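PDB 2YJP: putative ABC transporter, periplasmic binding protein, amino acid from Neisseria gonorrhoeae, which binds L-cysteine as the solute receptor of an ABC transporter and probably delivers it to the membrane components for uptake. Local coordinates for residues 60-65 with 121-126; 78-83 with 268-273; 165-170 with 184-189. The protein carries 1 engineered substitution. One frame throughout, in Å; residues are numbered along the deposited sequence.

Contact 1: residues 60-65 with 121-126; sequences GVFGDK and ILANFT. With CYS (cysteine), chain D.
F62 lays one face of its ring over the methyl group of A123, whose CB sits 4.0 Å from the ring centroid and is displaced toward the rim, a CH-pi contact. The first torsion of F62 puts CG anti to the carbonyl carbon (chi1 -77°), and from there the ring also brings CE2 to 3.1 Å from A123 O. N124 CB meets the ring edge in its plane, while CZ reaches the bound cysteine, 3.7 Å from its SG. K65, extended along its whole length, crosses the N124 side chain at about a right angle. Its NZ donates to N124 OD1 over 2.7 Å, in the carbonyl plane and on a lone pair (C=O...N angle 120°). Because N124 ND2 is bonded to D81, both ends of the amide are engaged and its rotation is fixed. The same K65 NZ makes a salt bridge to D212 and lies 3.1 Å from the ligand SG, where its charge could favour a more thiolate-like sulfur. The two backbones are joined by L122 N bonding to G60 O at 2.7 Å and by a water between F62 N and L122 O, and an inverse gamma turn centred on A123 then redirects the chain. At the end of the turn, N124 O accepts the ligand amino group at 2.6 Å, T126 OG1 accepts it too, and T126 N points almost straight at the ligand O (2.8 Å, 177°). One side of the cysteine pocket thus grows from the ends of two parallel strands. Strand 57-61 runs between 99-103 and 120-121, with V61 packed on F101 and L103; helix 109-114 lies against I121 and F125, and strand 237-244 backs L122, N124 and T126.

Contact 2: residues 78-83 with 268-273; sequences QGFDVE and KAAYEK
Two helical segments meet here, the first turn of helix 80-93 and a turn of helix 266-274, with the CA atoms of F80 and A270 closest at 5.9 Å. G79 occupies the N-cap position, its positive phi (116°) turning the chain from strand 77-78 into the helix, and its carbonyl O accepts E83 N in the first helical bond at 3.0 Å. That turn brings F80 and E83 to the face next to A270, whose small side chain lets the backbones come near. F80 has CG anti to the backbone N (chi1 -177°), which directs the edge of its ring at the peptide between A270 and Y271. A270 C lies in the ring plane, CD1 is 3.7 Å from A270 O, and CE1 touches A270 CB at 3.8 Å and Y271 CB a little farther off. L267, T274, L275 and L289 pack on the same phenylalanine, making it the apolar centre of the interface. Beside it, E83 CB rests on A270 CB at 3.9 Å. Farther out the contact becomes polar: E83 bends at its second torsion, while K273 stays extended and crosses it at about a right angle. K273 NZ reaches E83 OE2 at 3.1 Å from above the carboxylate, 45° out of its plane, and makes a weak bond to OE1. This salt bridge is secondary, since K86 is the stronger partner of OE2, so the carboxylate is shared by two lysines. The arrangement is plain helix-to-helix packing, far in sequence but close in space, and fits the two-lobed fold of type 2 periplasmic binding proteins, in which C-terminal helices return to pack on the N-terminal lobe.

Contact 3: residues 165-170 with 184-189; sequences QTLLVN and PEVKLL. With ZN (zinc ion), chain E.
T166 CG2 presses on L189 CB at 3.4 Å, tighter than normal van der Waals contact, across two neighbouring parallel strands. They belong to a beta-alpha-beta unit in which helix 174-182 connects strand 166-170 to strand 187-191, and over these short segments the strand directions differ by 43°. The backbone bonds zigzag between them: L167 N to K187 O at 2.8 Å, nearly straight at 178°, then L189 N to L167 O and V169 N to L189 O. At the start of the strands, a water bridges Q165 O and K187 N, and T166 OG1 lies beside K187 CE. On one face L167 and L188 run side by side, pointing the same way, with CD2 atoms 3.7 Å apart, and V186 CG1 packs obliquely on L167 CB; F179 of helix 174-182 covers both leucines. On the other face L168 CD2 meets L189 CB at 3.8 Å, and helix 194-202 lies against L168 through A200 and L201. Just ahead of its strand, E185 turns to a surface zinc site shared with H183. A kink about its CB-CG bond (chi2 -84°) swings the carboxylate toward the metal, OE2 binds the zinc ion at 2.0 Å, and OE1 accepts a hydrogen bond from the zinc-bound water at 3.0 Å.

Contacts 1 and 2 have centres about 13 Å apart and touch: D81, on the first turn of helix 80-93, packs its CB on L122 O, and V82 meets V61. Their segments alternate along the chain, in the order 60-65, 78-83, 121-126 and 268-273, so the pocket-forming ends of the small parallel sheet are tied to the C-terminal helices. Contact 3 comes after contact 1 in sequence and is nested within the loop that contact 2 closes. It belongs to the mixed sheet, its centre about 23 Å from that of contact 1 and about 32 Å from that of contact 2, across the chain's centre from the latter. The three thus sample both lobes, with bound cysteine between them.

Contact 1: residues 60-65 with 121-126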
loop_
_atom_site.group_PDB
_atom_site.type_symbol
_atom_site.label_atom_id
_atom_site.label_comp_id
_atom_site.label_asym_id
_atom_site.label_seq_id
_atom_site.Cartn_x
_atom_site.Cartn_y
_atom_site.Cartn_z
ATOM N N GLY A 60 2.798 -1.718 11.238
ATOM C CA GLY A 60 1.504 -1.808 10.561
ATOM C C GLY A 60 1.715 -2.187 9.105
ATOM O O GLY A 60 2.509 -1.535 8.382
ATOM N N VAL A 61 1.031 -3.254 8.674
ATOM C CA VAL A 61 1.122 -3.782 7.303
ATOM C C VAL A 61 -0.219 -4.280 6.855
ATOM O O VAL A 61 -1.107 -4.517 7.687
ATOM C CB VAL A 61 2.171 -4.960 7.118
ATOM C CG1 VAL A 61 3.573 -4.487 7.466
ATOM C CG2 VAL A 61 1.817 -6.214 7.954
ATOM N N PHE A 62 -0.369 -4.452 5.534
ATOM C CA PHE A 62 -1.550 -5.124 4.989
ATOM C C PHE A 62 -1.547 -6.635 5.159
ATOM O O PHE A 62 -0.492 -7.283 5.061
ATOM C CB PHE A 62 -1.737 -4.781 3.511
ATOM C CG PHE A 62 -2.308 -3.430 3.302
ATOM C CD1 PHE A 62 -3.610 -3.148 3.741
ATOM C CD2 PHE A 62 -1.571 -2.431 2.684
ATOM C CE1 PHE A 62 -4.167 -1.909 3.577
ATOM C CE2 PHE A 62 -2.131 -1.143 2.503
ATOM C CZ PHE A 62 -3.427 -0.889 2.973
ATOM N N GLY A 63 -2.740 -7.203 5.434
ATOM C CA GLY A 63 -2.916 -8.613 5.383
ATOM C C GLY A 63 -3.443 -9.144 4.062
ATOM O O GLY A 63 -3.476 -10.386 3.855
ATOM N N ASP A 64 -3.913 -8.269 3.172
ATOM C CA ASP A 64 -4.657 -8.754 2.001
ATOM C C ASP A 64 -4.389 -7.887 0.774
ATOM O O ASP A 64 -5.255 -7.643 -0.039
ATOM C CB ASP A 64 -6.157 -8.794 2.289
ATOM C CG ASP A 64 -6.742 -7.397 2.633
ATOM O OD1 ASP A 64 -5.967 -6.418 2.838
ATOM O OD2 ASP A 64 -8.002 -7.297 2.705
ATOM N N LYS A 65 -3.164 -7.377 0.668
ATOM C CA LYS A 65 -2.806 -6.581 -0.474
ATOM C C LYS A 65 -1.580 -7.190 -1.200
ATOM O O LYS A 65 -0.553 -6.515 -1.423
ATOM C CB LYS A 65 -2.555 -5.113 -0.063
ATOM C CG LYS A 65 -2.640 -4.147 -1.248
ATOM C CD LYS A 65 -2.069 -2.737 -0.914
ATOM C CE LYS A 65 -2.189 -1.847 -2.096
ATOM N NZ LYS A 65 -1.659 -0.466 -1.969
ATOM N N ILE A 121 4.313 2.640 10.100
ATOM C CA ILE A 121 3.352 2.122 9.120
ATOM C C ILE A 121 4.116 1.795 7.881
ATOM O O ILE A 121 4.808 2.676 7.341
ATOM C CB ILE A 121 2.251 3.131 8.749
ATOM C CG1 ILE A 121 1.325 3.325 9.944
ATOM C CG2 ILE A 121 1.535 2.702 7.425
ATOM C CD1 ILE A 121 0.482 2.050 10.302
ATOM N N LEU A 122 4.002 0.530 7.451
ATOM C CA LEU A 122 4.490 0.116 6.138
ATOM C C LEU A 122 3.318 -0.578 5.435
ATOM O O LEU A 122 3.518 -1.564 4.708
ATOM C CB LEU A 122 5.696 -0.809 6.299
ATOM C CG LEU A 122 7.034 -0.034 6.412
ATOM C CD1 LEU A 122 8.201 -0.881 6.749
ATOM C CD2 LEU A 122 7.355 0.784 5.095
ATOM N N ALA A 123 2.096 -0.103 5.657
ATOM C CA ALA A 123 0.952 -0.630 4.938
ATOM C C ALA A 123 0.786 0.152 3.630
ATOM O O ALA A 123 -0.090 1.011 3.504
ATOM C CB ALA A 123 -0.330 -0.581 5.784
ATOM N N ASN A 124 1.655 -0.180 2.665
ATOM C CA ASN A 124 1.690 0.419 1.316
ATOM C C ASN A 124 1.031 1.811 1.199
ATOM O O ASN A 124 0.069 2.000 0.427
ATOM C CB ASN A 124 1.100 -0.599 0.294
ATOM C CG ASN A 124 1.740 -0.486 -1.075
ATOM O OD1 ASN A 124 1.050 -0.314 -2.097
ATOM N ND2 ASN A 124 3.086 -0.590 -1.113
ATOM N N PHE A 125 1.648 2.797 1.845
ATOM C CA PHE A 125 0.996 4.019 2.266
ATOM C C PHE A 125 1.346 5.234 1.409
ATOM O O PHE A 125 2.503 5.737 1.422
ATOM C CB PHE A 125 1.375 4.282 3.737
ATOM C CG PHE A 125 0.429 5.175 4.484
ATOM C CD1 PHE A 125 -0.877 5.374 4.071
ATOM C CD2 PHE A 125 0.864 5.805 5.660
ATOM C CE1 PHE A 125 -1.730 6.206 4.822
ATOM C CE2 PHE A 125 0.039 6.615 6.400
ATOM C CZ PHE A 125 -1.250 6.806 6.002
ATOM N N THR A 126 0.373 5.708 0.635
ATOM C CA THR A 126 0.658 6.783 -0.282
ATOM C C THR A 126 0.753 8.075 0.526
ATOM O O THR A 126 -0.114 8.381 1.345
ATOM C CB THR A 126 -0.443 6.930 -1.336
ATOM O OG1 THR A 126 -0.561 5.708 -2.101
ATOM C CG2 THR A 126 -0.131 8.138 -2.288
HETATM N N CYS D . -1.423 3.151 -1.406
HETATM C CA CYS D . -2.840 3.581 -1.372
HETATM C C CYS D . -3.115 4.367 -0.089
HETATM O O CYS D . -2.158 4.602 0.711
HETATM C CB CYS D . -3.794 2.395 -1.424
HETATM S SG CYS D . -3.548 1.172 -0.124
HETATM O OXT CYS D . -4.263 4.767 0.124
HETATM O O HOH W 1 1.875 -3.825 3.648
#

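Contact 2: residues 78-83 with 268-273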
loop_
_atom_site.group_PDB
_atom_site.type_symbol
_atom_site.label_atom_id
_atom_site.label_comp_id
_atom_site.label_asym_id
_atom_site.label_seq_id
_atom_site.Cartn_x
_atom_site.Cartn_y
_atom_site.Cartn_z
ATOM N N GLN A 78 4.168 -11.669 4.233
ATOM C CA GLN A 78 5.005 -11.675 3.036
ATOM C C GLN A 78 4.668 -10.417 2.230
ATOM O O GLN A 78 3.670 -9.744 2.498
ATOM C CB GLN A 78 4.729 -12.884 2.128
ATOM C CG GLN A 78 4.929 -14.306 2.718
ATOM C CD GLN A 78 6.390 -14.598 3.116
ATOM O OE1 GLN A 78 7.314 -13.875 2.715
ATOM N NE2 GLN A 78 6.589 -15.665 3.937
ATOM N N GLY A 79 5.499 -10.137 1.215
ATOM C CA GLY A 79 5.286 -9.066 0.288
ATOM C C GLY A 79 6.357 -8.002 0.357
ATOM O O GLY A 79 7.200 -7.973 1.261
ATOM N N PHE A 80 6.288 -7.085 -0.600
ATOM C CA PHE A 80 7.293 -6.068 -0.745
ATOM C C PHE A 80 7.470 -5.197 0.513
ATOM O O PHE A 80 8.602 -4.975 0.942
ATOM C CB PHE A 80 6.908 -5.244 -1.981
ATOM C CG PHE A 80 7.871 -4.166 -2.348
ATOM C CD1 PHE A 80 9.183 -4.454 -2.701
ATOM C CD2 PHE A 80 7.427 -2.854 -2.423
ATOM C CE1 PHE A 80 10.068 -3.414 -3.112
ATOM C CE2 PHE A 80 8.289 -1.785 -2.802
ATOM C CZ PHE A 80 9.634 -2.068 -3.142
ATOM N N ASP A 81 6.390 -4.682 1.088
ATOM C CA ASP A 81 6.462 -3.825 2.280
ATOM C C ASP A 81 7.057 -4.602 3.499
ATOM O O ASP A 81 7.765 -4.039 4.358
ATOM C CB ASP A 81 5.042 -3.405 2.703
ATOM C CG ASP A 81 4.329 -2.528 1.703
ATOM O OD1 ASP A 81 4.911 -1.648 1.060
ATOM O OD2 ASP A 81 3.113 -2.703 1.590
ATOM N N VAL A 82 6.720 -5.877 3.594
ATOM C CA VAL A 82 7.162 -6.752 4.679
ATOM C C VAL A 82 8.669 -7.004 4.572
ATOM O O VAL A 82 9.402 -7.076 5.600
ATOM C CB VAL A 82 6.353 -8.072 4.603
ATOM C CG1 VAL A 82 7.059 -9.199 5.267
ATOM C CG2 VAL A 82 4.887 -7.840 5.160
ATOM N N GLU A 83 9.159 -7.149 3.349
ATOM C CA GLU A 83 10.580 -7.365 3.180
ATOM C C GLU A 83 11.340 -6.136 3.722
ATOM O O GLU A 83 12.345 -6.279 4.426
ATOM C CB GLU A 83 10.920 -7.578 1.707
ATOM C CG GLU A 83 10.460 -8.877 1.185
ATOM C CD GLU A 83 11.155 -10.055 1.885
ATOM O OE1 GLU A 83 12.382 -10.132 2.002
ATOM O OE2 GLU A 83 10.491 -10.956 2.334
ATOM N N LYS A 268 16.188 -3.045 -4.354
ATOM C CA LYS A 268 16.158 -3.814 -5.601
ATOM C C LYS A 268 15.919 -5.331 -5.332
ATOM O O LYS A 268 15.083 -5.967 -5.999
ATOM C CB LYS A 268 17.425 -3.534 -6.432
ATOM C CG LYS A 268 17.531 -4.225 -7.811
ATOM C CD LYS A 268 16.702 -3.511 -8.933
ATOM C CE LYS A 268 17.433 -3.597 -10.319
ATOM N NZ LYS A 268 17.023 -4.767 -11.183
ATOM N N ALA A 269 16.600 -5.882 -4.324
ATOM C CA ALA A 269 16.387 -7.285 -3.918
ATOM C C ALA A 269 14.919 -7.583 -3.496
ATOM O O ALA A 269 14.296 -8.568 -3.941
ATOM C CB ALA A 269 17.420 -7.733 -2.843
ATOM N N ALA A 270 14.354 -6.695 -2.684
ATOM C CA ALA A 270 12.937 -6.811 -2.307
ATOM C C ALA A 270 12.005 -6.795 -3.550
ATOM O O ALA A 270 11.038 -7.524 -3.597
ATOM C CB ALA A 270 12.563 -5.706 -1.331
ATOM N N TYR A 271 12.307 -5.968 -4.553
ATOM C CA TYR A 271 11.460 -5.879 -5.757
ATOM C C TYR A 271 11.595 -7.191 -6.551
ATOM O O TYR A 271 10.623 -7.734 -7.029
ATOM C CB TYR A 271 11.851 -4.628 -6.617
ATOM C CG TYR A 271 11.643 -4.822 -8.102
ATOM C CD1 TYR A 271 10.437 -4.524 -8.721
ATOM C CD2 TYR A 271 12.660 -5.326 -8.890
ATOM C CE1 TYR A 271 10.242 -4.775 -10.125
ATOM C CE2 TYR A 271 12.495 -5.549 -10.249
ATOM C CZ TYR A 271 11.300 -5.276 -10.868
ATOM O OH TYR A 271 11.221 -5.511 -12.230
ATOM N N GLU A 272 12.819 -7.684 -6.672
ATOM C CA GLU A 272 13.091 -8.931 -7.383
ATOM C C GLU A 272 12.415 -10.119 -6.715
ATOM O O GLU A 272 11.927 -10.980 -7.400
ATOM C CB GLU A 272 14.600 -9.196 -7.503
ATOM C CG GLU A 272 15.201 -8.467 -8.695
ATOM C CD GLU A 272 16.711 -8.381 -8.638
ATOM O OE1 GLU A 272 17.319 -9.089 -7.794
ATOM O OE2 GLU A 272 17.288 -7.593 -9.434
ATOM N N LYS A 273 12.361 -10.126 -5.388
ATOM C CA LYS A 273 11.734 -11.225 -4.676
ATOM C C LYS A 273 10.219 -11.198 -4.769
ATOM O O LYS A 273 9.603 -12.236 -4.901
ATOM C CB LYS A 273 12.174 -11.241 -3.222
ATOM C CG LYS A 273 11.597 -12.390 -2.420
ATOM C CD LYS A 273 12.027 -12.287 -0.952
ATOM C CE LYS A 273 11.473 -13.447 -0.115
ATOM N NZ LYS A 273 12.064 -13.452 1.251
#

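Contact 3: residues 165-170 with 184-189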
loop_
_atom_site.group_PDB
_atom_site.type_symbol
_atom_site.label_atom_id
_atom_site.label_comp_id
_atom_site.label_asym_id
_atom_site.label_seq_id
_atom_site.Cartn_x
_atom_site.Cartn_y
_atom_site.Cartn_z
ATOM N N GLN A 165 -24.782 3.914 -11.718
ATOM C CA GLN A 165 -24.041 2.705 -11.420
ATOM C C GLN A 165 -23.110 2.918 -10.201
ATOM O O GLN A 165 -22.878 4.045 -9.792
ATOM C CB GLN A 165 -23.250 2.270 -12.650
ATOM C CG GLN A 165 -24.106 2.037 -13.900
ATOM C CD GLN A 165 -24.629 0.604 -14.034
ATOM O OE1 GLN A 165 -25.151 0.010 -13.082
ATOM N NE2 GLN A 165 -24.482 0.041 -15.232
ATOM N N THR A 166 -22.560 1.833 -9.665
ATOM C CA THR A 166 -21.772 1.863 -8.458
ATOM C C THR A 166 -20.282 1.570 -8.702
ATOM O O THR A 166 -19.956 0.636 -9.424
ATOM C CB THR A 166 -22.380 0.873 -7.424
ATOM O OG1 THR A 166 -23.674 1.341 -7.026
ATOM C CG2 THR A 166 -21.538 0.749 -6.164
ATOM N N LEU A 167 -19.400 2.381 -8.112
ATOM C CA LEU A 167 -17.963 2.107 -8.129
ATOM C C LEU A 167 -17.530 1.590 -6.773
ATOM O O LEU A 167 -17.911 2.158 -5.736
ATOM C CB LEU A 167 -17.172 3.375 -8.504
ATOM C CG LEU A 167 -15.661 3.333 -8.562
ATOM C CD1 LEU A 167 -15.135 2.404 -9.682
ATOM C CD2 LEU A 167 -15.149 4.762 -8.735
ATOM N N LEU A 168 -16.777 0.481 -6.775
ATOM C CA LEU A 168 -16.245 -0.088 -5.527
ATOM C C LEU A 168 -14.876 0.512 -5.145
ATOM O O LEU A 168 -13.991 0.699 -6.005
ATOM C CB LEU A 168 -16.082 -1.595 -5.670
ATOM C CG LEU A 168 -17.416 -2.283 -5.965
ATOM C CD1 LEU A 168 -17.273 -3.721 -6.410
ATOM C CD2 LEU A 168 -18.251 -2.231 -4.723
ATOM N N VAL A 169 -14.714 0.855 -3.871
ATOM C CA VAL A 169 -13.420 1.248 -3.396
ATOM C C VAL A 169 -13.205 0.644 -1.996
ATOM O O VAL A 169 -14.189 0.430 -1.224
ATOM C CB VAL A 169 -13.263 2.818 -3.265
ATOM C CG1 VAL A 169 -13.210 3.490 -4.619
ATOM C CG2 VAL A 169 -14.366 3.453 -2.333
ATOM N N ASN A 170 -11.923 0.423 -1.671
ATOM C CA ASN A 170 -11.521 0.056 -0.323
ATOM C C ASN A 170 -11.582 1.346 0.493
ATOM O O ASN A 170 -10.969 2.354 0.095
ATOM C CB ASN A 170 -10.155 -0.610 -0.359
ATOM C CG ASN A 170 -9.578 -0.954 1.022
ATOM O OD1 ASN A 170 -8.472 -0.872 1.228
ATOM N ND2 ASN A 170 -10.321 -1.414 1.890
ATOM N N PRO A 184 -17.653 13.730 -7.400
ATOM C CA PRO A 184 -18.733 13.503 -6.423
ATOM C C PRO A 184 -19.989 12.982 -7.075
ATOM O O PRO A 184 -20.863 12.491 -6.381
ATOM C CB PRO A 184 -19.008 14.889 -5.841
ATOM C CG PRO A 184 -18.428 15.887 -6.861
ATOM C CD PRO A 184 -17.287 15.157 -7.507
ATOM N N GLU A 185 -20.059 13.090 -8.397
ATOM C CA GLU A 185 -21.174 12.556 -9.148
ATOM C C GLU A 185 -21.150 11.002 -9.210
ATOM O O GLU A 185 -22.136 10.393 -9.586
ATOM C CB GLU A 185 -21.188 13.181 -10.552
ATOM C CG GLU A 185 -20.339 12.470 -11.639
ATOM C CD GLU A 185 -18.842 12.887 -11.637
ATOM O OE1 GLU A 185 -18.424 13.540 -10.679
ATOM O OE2 GLU A 185 -18.091 12.564 -12.624
ATOM N N VAL A 186 -20.018 10.377 -8.897
ATOM C CA VAL A 186 -19.891 8.929 -8.975
ATOM C C VAL A 186 -20.279 8.296 -7.636
ATOM O O VAL A 186 -19.676 8.609 -6.581
ATOM C CB VAL A 186 -18.435 8.461 -9.362
ATOM C CG1 VAL A 186 -18.312 6.913 -9.266
ATOM C CG2 VAL A 186 -18.075 8.950 -10.785
ATOM N N LYS A 187 -21.259 7.393 -7.684
ATOM C CA LYS A 187 -21.716 6.683 -6.511
ATOM C C LYS A 187 -20.695 5.620 -6.048
ATOM O O LYS A 187 -20.314 4.745 -6.822
ATOM C CB LYS A 187 -23.081 6.076 -6.813
ATOM C CG LYS A 187 -23.616 5.151 -5.745
ATOM C CD LYS A 187 -25.154 5.166 -5.701
ATOM C CE LYS A 187 -25.783 4.004 -6.535
ATOM N NZ LYS A 187 -26.315 4.368 -7.945
ATOM N N LEU A 188 -20.267 5.704 -4.787
ATOM C CA LEU A 188 -19.276 4.784 -4.216
ATOM C C LEU A 188 -19.881 3.797 -3.222
ATOM O O LEU A 188 -20.684 4.160 -2.343
ATOM C CB LEU A 188 -18.188 5.566 -3.455
ATOM C CG LEU A 188 -17.393 6.595 -4.264
ATOM C CD1 LEU A 188 -16.459 7.369 -3.315
ATOM C CD2 LEU A 188 -16.663 5.923 -5.508
ATOM N N LEU A 189 -19.443 2.562 -3.338
ATOM C CA LEU A 189 -19.699 1.551 -2.327
ATOM C C LEU A 189 -18.353 1.130 -1.728
ATOM O O LEU A 189 -17.472 0.653 -2.415
ATOM C CB LEU A 189 -20.405 0.347 -2.937
ATOM C CG LEU A 189 -20.804 -0.779 -1.983
ATOM C CD1 LEU A 189 -21.838 -0.343 -1.056
ATOM C CD2 LEU A 189 -21.523 -1.839 -2.684
HETATM ZN ZN ZN E . -16.265 13.500 -12.722
HETATM O O HOH W 2 -22.624 6.585 -9.971
HETATM O O HOH W 3 -16.036 15.050 -11.799
#